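Local coordinates for thiamine pyrophosphokinase (Candida albicans, PDB 2G9Z) that catalyses the transfer of pyrophosphate from ATP to thiamine, making the cofactor thiamine pyrophosphate, at the VNP site and the interface of chains A and B. Numbering follows the deposited sequence. Chains: chain A/B, thiamine pyrophosphokinase.

In this kinase contact 1 is built from both chains, and contact 2 lies about 16 Å from it, C-alpha centre to C-alpha centre: a compact example of an active site that ties catalysis to assembly. Sequence neighbours join the two. A:Arg216 binds the ligand in contact 1, while A:Phe217, which starts helix 217-233, enters contact 2; likewise B:Val311 borders contact 2 and B:Ser312 holds the pyrimidine in contact 1. Chain A supplies the metal-binding carboxylates and chain B most of the thiamine pocket. The apolar patch of contact 2, part of a two-fold interface, thus probably helps to keep the two halves of contact 1 in register.

Contact 1: the VNP site. Residues chain A 91, 126, 128, 151-155, 216; chain B 24, 298, 300, 303, 312-316. With VNP (3-[(4-amino-2-methylpyrimidin-5-yl)methyl]-5-(2-{[hydroxy(phosphonoamino)phosphoryl]oxy}ethyl)-4-methyl-1,3-thiazol-3-I um), chain E; MG (magnesium ion), chain C; MG (magnesium ion), chain D; PO4 (phosphate ion), chain F.
VNP, an imido analogue of thiamine pyrophosphate, lies buried between the subunits, its pyrimidine sunk into chain B and its phosphates between the carboxylates of chain A and arginines from both chains. Packing is tight around the pyrimidine. B:Tyr298 lays CB over one face of that ring, while the bridging methylene C7A sits over the tyrosine's own face. The 2-methyl CM2 rests above the six-membered ring of B:Trp303, flanked by B:Val24 and B:Met300. B:Ser312 OG, anti to its backbone N (chi1 177°), donates to VNP N1A at 2.7 Å, and B:Asn315 ND2 in turn donates to that hydroxyl. The amino group VNP N4A donates to the carbonyl A:Gln151 O at 2.7 Å, approaching from above the carbonyl plane.

The diphosphate is held as firmly. A:Asp126 and A:Asp128, both with CG in the crowded position (chi1 51° and 52°), each bridge the two magnesium ions, and A:Asp91 and A:Asp155 also bind the chain C ion. A:Asp155 N, starting helix 155-170, donates to VNP O2B at 2.7 Å. B:Arg316 grips the terminal phosphate (PG) end-on, NH2 to VNP O2G at 2.6 Å and NH1 to VNP O3G at 2.9 Å, both oxygens in the guanidinium plane; A:Arg216 NH1 meets VNP O3G at 2.7 Å.

The other side is looser and wetter: a phosphate ion, possibly from crystallisation, binds the chain D magnesium, and water 2 links PO4 O2 to B:Tyr298 OH.

Contact 2: the interface of chains A and B. Residues chain A 217, 221, 283; chain B 220, 224, 283, 311, 332.
The hydroxyl OG1 of B:Thr220 is the side-chain polar atom of this patch, and the count of bonds gripping it from chain A is zero: no nitrogen or oxygen is near enough to bond across the interface. Carbon does the holding instead. The threonine sets OG1 beside its backbone N (chi1 -74°), which leaves the methyl CG2 to point across, tip to tip with A:Phe217, 3.6 Å from CE1.

The phenyl tip of A:Phe217 is the centre of the patch. Its CG lies anti to the backbone N (chi1 -160°), sending the ring into chain B. There A:Phe217 CZ meets B:Ile224 CG1 at 3.7 Å. A:Phe217 CE2 meets B:Leu283 CD1 at 3.9 Å. One turn along the same helix, A:Val221 places CG2 over one face of the ring, toward its rim, which probably helps to limit its rotation. A:Val221 CG2 also reaches B:Leu283 CD1 at 3.9 Å, so the leucine tip is shared by phenylalanine and valine.

A:Leu283 and B:Leu283 have nearly the same torsions and run alongside each other in the same direction, with their CD2 methyls 4.0 Å apart; this self-pairing suits a position near the two-fold axis. B:Val311 and B:Val332 add a little at the margin. In the fold, helix 217-233 of each subunit packs against its counterpart and against the partner's loop between strands 277-281 and 289-294.

Contact 1: the VNP site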
loop_
_atom_site.group_PDB
_atom_site.type_symbol
_atom_site.label_atom_id
_atom_site.label_comp_id
_atom_site.label_asym_id
_atom_site.label_seq_id
_atom_site.Cartn_x
_atom_site.Cartn_y
_atom_site.Cartn_z
ATOM N N ASP A 91 -15.771 10.109 8.088
ATOM C CA ASP A 91 -15.258 11.448 8.388
ATOM C C ASP A 91 -14.933 12.247 7.126
ATOM O O ASP A 91 -15.834 12.625 6.379
ATOM C CB ASP A 91 -14.012 11.347 9.276
ATOM C CG ASP A 91 -13.625 12.682 9.905
ATOM O OD1 ASP A 91 -14.241 13.712 9.581
ATOM O OD2 ASP A 91 -12.694 12.709 10.729
ATOM N N ASP A 126 -14.319 10.230 14.166
ATOM C CA ASP A 126 -14.041 11.178 15.239
ATOM C C ASP A 126 -14.182 12.624 14.770
ATOM O O ASP A 126 -14.082 13.557 15.563
ATOM C CB ASP A 126 -12.647 10.945 15.821
ATOM C CG ASP A 126 -11.579 10.892 14.759
ATOM O OD1 ASP A 126 -11.902 11.138 13.583
ATOM O OD2 ASP A 126 -10.423 10.601 15.112
ATOM N N ASP A 128 -12.261 14.690 12.819
ATOM C CA ASP A 128 -11.152 15.629 12.888
ATOM C C ASP A 128 -10.668 16.009 11.491
ATOM O O ASP A 128 -9.687 16.736 11.344
ATOM C CB ASP A 128 -9.997 15.054 13.710
ATOM C CG ASP A 128 -9.581 13.674 13.255
ATOM O OD1 ASP A 128 -10.081 13.187 12.222
ATOM O OD2 ASP A 128 -8.737 13.080 13.946
ATOM N N GLN A 151 -9.971 6.649 20.579
ATOM C CA GLN A 151 -8.605 6.750 20.075
ATOM C C GLN A 151 -8.006 5.401 19.733
ATOM O O GLN A 151 -6.827 5.308 19.392
ATOM C CB GLN A 151 -7.715 7.417 21.126
ATOM C CG GLN A 151 -8.228 8.758 21.581
ATOM C CD GLN A 151 -8.481 9.657 20.413
ATOM O OE1 GLN A 151 -8.958 10.783 20.557
ATOM N NE2 GLN A 151 -8.160 9.161 19.227
ATOM N N TYR A 152 -8.817 4.357 19.819
ATOM C CA TYR A 152 -8.330 3.019 19.558
ATOM C C TYR A 152 -8.879 2.352 18.305
ATOM O O TYR A 152 -8.424 1.276 17.923
ATOM C CB TYR A 152 -8.555 2.176 20.820
ATOM C CG TYR A 152 -7.667 2.665 21.949
ATOM C CD1 TYR A 152 -6.441 2.056 22.207
ATOM C CD2 TYR A 152 -7.992 3.816 22.673
ATOM C CE1 TYR A 152 -5.554 2.581 23.147
ATOM C CE2 TYR A 152 -7.109 4.352 23.615
ATOM C CZ TYR A 152 -5.891 3.727 23.842
ATOM O OH TYR A 152 -5.004 4.250 24.755
ATOM N N TYR A 153 -9.834 3.008 17.653
ATOM C CA TYR A 153 -10.422 2.512 16.407
ATOM C C TYR A 153 -10.372 3.675 15.410
ATOM O O TYR A 153 -10.581 4.821 15.802
ATOM C CB TYR A 153 -11.887 2.127 16.619
ATOM C CG TYR A 153 -12.133 1.038 17.639
ATOM C CD1 TYR A 153 -12.076 -0.308 17.279
ATOM C CD2 TYR A 153 -12.461 1.357 18.958
ATOM C CE1 TYR A 153 -12.350 -1.315 18.207
ATOM C CE2 TYR A 153 -12.733 0.359 19.896
ATOM C CZ TYR A 153 -12.679 -0.975 19.510
ATOM O OH TYR A 153 -12.975 -1.961 20.423
ATOM N N ASN A 154 -10.099 3.402 14.136
ATOM C CA ASN A 154 -10.067 4.484 13.151
ATOM C C ASN A 154 -11.434 4.665 12.486
ATOM O O ASN A 154 -12.355 3.875 12.705
ATOM C CB ASN A 154 -8.992 4.236 12.079
ATOM C CG ASN A 154 -9.261 3.000 11.238
ATOM O OD1 ASN A 154 -10.375 2.476 11.208
ATOM N ND2 ASN A 154 -8.234 2.536 10.537
ATOM N N ASP A 155 -11.562 5.699 11.664
ATOM C CA ASP A 155 -12.824 5.971 10.999
ATOM C C ASP A 155 -13.299 4.834 10.119
ATOM O O ASP A 155 -14.500 4.626 9.959
ATOM C CB ASP A 155 -12.720 7.250 10.178
ATOM C CG ASP A 155 -12.397 8.448 11.030
ATOM O OD1 ASP A 155 -12.808 8.466 12.212
ATOM O OD2 ASP A 155 -11.739 9.371 10.521
ATOM N N ARG A 216 -2.116 7.771 3.061
ATOM C CA ARG A 216 -1.133 7.540 4.110
ATOM C C ARG A 216 -0.968 6.018 4.204
ATOM O O ARG A 216 -1.950 5.279 4.314
ATOM C CB ARG A 216 -1.640 8.123 5.425
ATOM C CG ARG A 216 -0.553 8.643 6.345
ATOM C CD ARG A 216 -1.187 9.258 7.577
ATOM N NE ARG A 216 -1.855 8.241 8.383
ATOM C CZ ARG A 216 -2.897 8.478 9.170
ATOM N NH1 ARG A 216 -3.404 9.702 9.258
ATOM N NH2 ARG A 216 -3.417 7.494 9.885
ATOM N N VAL B 24 -0.282 -0.127 26.180
ATOM C CA VAL B 24 -0.288 1.037 25.308
ATOM C C VAL B 24 -0.408 2.210 26.276
ATOM O O VAL B 24 -1.357 2.293 27.055
ATOM C CB VAL B 24 -1.480 1.040 24.330
ATOM C CG1 VAL B 24 -1.510 2.363 23.559
ATOM C CG2 VAL B 24 -1.354 -0.133 23.352
ATOM N N TYR B 298 1.096 7.011 21.481
ATOM C CA TYR B 298 0.537 5.790 22.033
ATOM C C TYR B 298 1.710 4.822 22.104
ATOM O O TYR B 298 1.912 3.996 21.213
ATOM C CB TYR B 298 -0.574 5.266 21.113
ATOM C CG TYR B 298 -1.679 6.281 20.924
ATOM C CD1 TYR B 298 -2.744 6.365 21.823
ATOM C CD2 TYR B 298 -1.630 7.202 19.880
ATOM C CE1 TYR B 298 -3.730 7.346 21.684
ATOM C CE2 TYR B 298 -2.605 8.183 19.734
ATOM C CZ TYR B 298 -3.651 8.250 20.638
ATOM O OH TYR B 298 -4.612 9.223 20.477
ATOM N N MET B 300 4.039 1.755 23.099
ATOM C CA MET B 300 3.793 0.340 23.307
ATOM C C MET B 300 4.861 -0.321 24.172
ATOM O O MET B 300 6.033 0.045 24.127
ATOM C CB MET B 300 3.724 -0.361 21.946
ATOM C CG MET B 300 2.588 0.140 21.052
ATOM S SD MET B 300 2.899 -0.068 19.281
ATOM C CE MET B 300 3.951 1.339 18.967
ATOM N N TRP B 303 4.103 -5.072 23.208
ATOM C CA TRP B 303 2.892 -5.113 22.403
ATOM C C TRP B 303 3.123 -5.960 21.144
ATOM O O TRP B 303 3.966 -5.628 20.308
ATOM C CB TRP B 303 2.519 -3.677 22.038
ATOM C CG TRP B 303 1.111 -3.464 21.624
ATOM C CD1 TRP B 303 0.006 -3.452 22.426
ATOM C CD2 TRP B 303 0.652 -3.182 20.302
ATOM N NE1 TRP B 303 -1.116 -3.172 21.683
ATOM C CE2 TRP B 303 -0.748 -3.003 20.374
ATOM C CE3 TRP B 303 1.288 -3.060 19.059
ATOM C CZ2 TRP B 303 -1.523 -2.707 19.250
ATOM C CZ3 TRP B 303 0.517 -2.766 17.940
ATOM C CH2 TRP B 303 -0.872 -2.593 18.044
ATOM N N SER B 312 -0.473 -0.991 14.820
ATOM C CA SER B 312 -0.478 0.387 15.262
ATOM C C SER B 312 -0.509 1.333 14.071
ATOM O O SER B 312 0.478 1.465 13.343
ATOM C CB SER B 312 0.760 0.678 16.121
ATOM O OG SER B 312 0.800 2.041 16.516
ATOM N N SER B 313 -1.656 1.968 13.860
ATOM C CA SER B 313 -1.801 2.942 12.787
ATOM C C SER B 313 -2.407 4.186 13.425
ATOM O O SER B 313 -3.037 4.104 14.475
ATOM C CB SER B 313 -2.683 2.411 11.651
ATOM O OG SER B 313 -3.951 2.011 12.111
ATOM N N SER B 314 -2.215 5.331 12.790
ATOM C CA SER B 314 -2.684 6.590 13.346
ATOM C C SER B 314 -2.002 6.850 14.692
ATOM O O SER B 314 -2.572 7.465 15.596
ATOM C CB SER B 314 -4.202 6.595 13.497
ATOM O OG SER B 314 -4.815 6.636 12.217
ATOM N N ASN B 315 -0.781 6.349 14.840
ATOM C CA ASN B 315 -0.036 6.616 16.065
ATOM C C ASN B 315 0.541 8.003 15.774
ATOM O O ASN B 315 0.412 8.486 14.651
ATOM C CB ASN B 315 1.103 5.609 16.256
ATOM C CG ASN B 315 1.536 5.495 17.709
ATOM O OD1 ASN B 315 1.486 6.475 18.458
ATOM N ND2 ASN B 315 1.964 4.302 18.113
ATOM N N ARG B 316 1.164 8.646 16.758
ATOM C CA ARG B 316 1.743 9.969 16.536
ATOM C C ARG B 316 3.105 10.023 17.221
ATOM O O ARG B 316 3.417 9.193 18.070
ATOM C CB ARG B 316 0.863 11.095 17.126
ATOM C CG ARG B 316 -0.643 10.872 17.084
ATOM C CD ARG B 316 -1.265 10.994 15.701
ATOM N NE ARG B 316 -2.716 10.852 15.798
ATOM C CZ ARG B 316 -3.541 10.667 14.771
ATOM N NH1 ARG B 316 -3.076 10.596 13.533
ATOM N NH2 ARG B 316 -4.842 10.543 14.990
HETATM O O2G VNP E . -6.689 10.493 13.159
HETATM P PG VNP E . -6.366 9.985 11.668
HETATM O O3G VNP E . -4.917 9.739 11.497
HETATM O O1G VNP E . -6.898 11.140 10.682
HETATM N N3B VNP E . -7.253 8.655 11.379
HETATM P PB VNP E . -8.669 8.621 12.171
HETATM O O2B VNP E . -9.446 7.452 11.708
HETATM O O1B VNP E . -9.298 9.954 12.039
HETATM O O1 VNP E . -8.255 8.412 13.715
HETATM C C7 VNP E . -7.541 7.273 14.209
HETATM C C12 VNP E . -7.965 7.104 15.670
HETATM C C11 VNP E . -7.262 6.004 16.471
HETATM C C10 VNP E . -5.870 6.335 17.011
HETATM C CM4 VNP E . -5.447 7.754 17.400
HETATM S S1 VNP E . -6.920 4.420 15.634
HETATM C C9 VNP E . -5.478 4.133 16.581
HETATM N N5 VNP E . -5.046 5.285 17.095
HETATM C C7A VNP E . -3.691 5.445 17.648
HETATM C C5A VNP E . -3.100 4.148 18.208
HETATM C C6A VNP E . -1.967 3.662 17.569
HETATM N N1A VNP E . -1.316 2.614 18.044
HETATM C C2A VNP E . -1.732 1.989 19.152
HETATM C CM2 VNP E . -0.938 0.800 19.695
HETATM N N3A VNP E . -2.829 2.415 19.796
HETATM C C4A VNP E . -3.520 3.474 19.352
HETATM N N4A VNP E . -4.609 3.858 20.010
HETATM MG MG MG C . -11.067 11.206 11.492
HETATM MG MG MG D . -8.591 10.938 13.880
HETATM P P PO4 F . -8.359 11.064 17.223
HETATM O O1 PO4 F . -7.745 10.642 15.947
HETATM O O2 PO4 F . -7.335 11.019 18.292
HETATM O O3 PO4 F . -8.878 12.454 17.089
HETATM O O4 PO4 F . -9.481 10.154 17.566
HETATM O O HOH W 1 -9.670 11.392 9.592
HETATM O O HOH W 2 -4.469 11.040 18.388
HETATM O O HOH W 3 -11.206 11.971 18.627
#

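Contact 2: the interface of chains A and B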
loop_
_atom_site.group_PDB
_atom_site.type_symbol
_atom_site.label_atom_id
_atom_site.label_comp_id
_atom_site.label_asym_id
_atom_site.label_seq_id
_atom_site.Cartn_x
_atom_site.Cartn_y
_atom_site.Cartn_z
ATOM N N PHE A 217 0.275 5.555 4.152
ATOM C CA PHE A 217 0.561 4.126 4.167
ATOM C C PHE A 217 0.019 3.302 5.336
ATOM O O PHE A 217 -0.417 2.165 5.135
ATOM C CB PHE A 217 2.065 3.893 4.038
ATOM C CG PHE A 217 2.413 2.520 3.572
ATOM C CD1 PHE A 217 1.933 2.051 2.352
ATOM C CD2 PHE A 217 3.199 1.682 4.350
ATOM C CE1 PHE A 217 2.235 0.760 1.915
ATOM C CE2 PHE A 217 3.505 0.390 3.920
ATOM C CZ PHE A 217 3.021 -0.068 2.701
ATOM N N VAL A 221 -2.311 -0.064 5.059
ATOM C CA VAL A 221 -2.045 -1.319 5.731
ATOM C C VAL A 221 -3.174 -1.706 6.678
ATOM O O VAL A 221 -3.585 -2.868 6.713
ATOM C CB VAL A 221 -0.693 -1.265 6.483
ATOM C CG1 VAL A 221 -0.502 -2.525 7.323
ATOM C CG2 VAL A 221 0.438 -1.141 5.466
ATOM N N LEU A 283 -0.223 -10.778 2.332
ATOM C CA LEU A 283 -0.085 -9.796 3.399
ATOM C C LEU A 283 -0.591 -10.217 4.781
ATOM O O LEU A 283 -0.658 -9.389 5.688
ATOM C CB LEU A 283 -0.769 -8.497 2.963
ATOM C CG LEU A 283 -0.102 -7.854 1.739
ATOM C CD1 LEU A 283 -0.972 -6.758 1.144
ATOM C CD2 LEU A 283 1.252 -7.308 2.157
ATOM N N THR B 220 3.236 -1.618 -4.966
ATOM C CA THR B 220 3.464 -1.141 -3.618
ATOM C C THR B 220 3.954 -2.284 -2.744
ATOM O O THR B 220 4.933 -2.143 -2.010
ATOM C CB THR B 220 2.172 -0.565 -3.009
ATOM O OG1 THR B 220 1.906 0.708 -3.606
ATOM C CG2 THR B 220 2.306 -0.412 -1.489
ATOM N N ILE B 224 7.689 -3.095 -0.849
ATOM C CA ILE B 224 7.865 -3.379 0.567
ATOM C C ILE B 224 8.579 -4.722 0.702
ATOM O O ILE B 224 9.470 -4.885 1.535
ATOM C CB ILE B 224 6.504 -3.423 1.295
ATOM C CG1 ILE B 224 5.883 -2.018 1.305
ATOM C CG2 ILE B 224 6.683 -3.930 2.725
ATOM C CD1 ILE B 224 6.703 -0.982 2.065
ATOM N N LEU B 283 4.597 -6.194 7.950
ATOM C CA LEU B 283 4.308 -6.760 6.644
ATOM C C LEU B 283 5.181 -7.936 6.211
ATOM O O LEU B 283 5.043 -8.424 5.087
ATOM C CB LEU B 283 4.378 -5.650 5.600
ATOM C CG LEU B 283 3.306 -4.577 5.792
ATOM C CD1 LEU B 283 3.611 -3.357 4.941
ATOM C CD2 LEU B 283 1.951 -5.165 5.435
ATOM N N VAL B 311 -2.491 -3.791 14.744
ATOM C CA VAL B 311 -1.503 -3.024 14.000
ATOM C C VAL B 311 -1.603 -1.578 14.455
ATOM O O VAL B 311 -2.688 -1.005 14.493
ATOM C CB VAL B 311 -1.764 -3.078 12.476
ATOM C CG1 VAL B 311 -0.851 -2.085 11.754
ATOM C CG2 VAL B 311 -1.509 -4.487 11.954
ATOM N N VAL B 332 8.259 -2.376 9.257
ATOM C CA VAL B 332 8.134 -1.151 8.493
ATOM C C VAL B 332 7.522 -0.036 9.331
ATOM O O VAL B 332 6.617 -0.276 10.123
ATOM C CB VAL B 332 7.214 -1.350 7.261
ATOM C CG1 VAL B 332 6.906 0.002 6.609
ATOM C CG2 VAL B 332 7.868 -2.292 6.265
#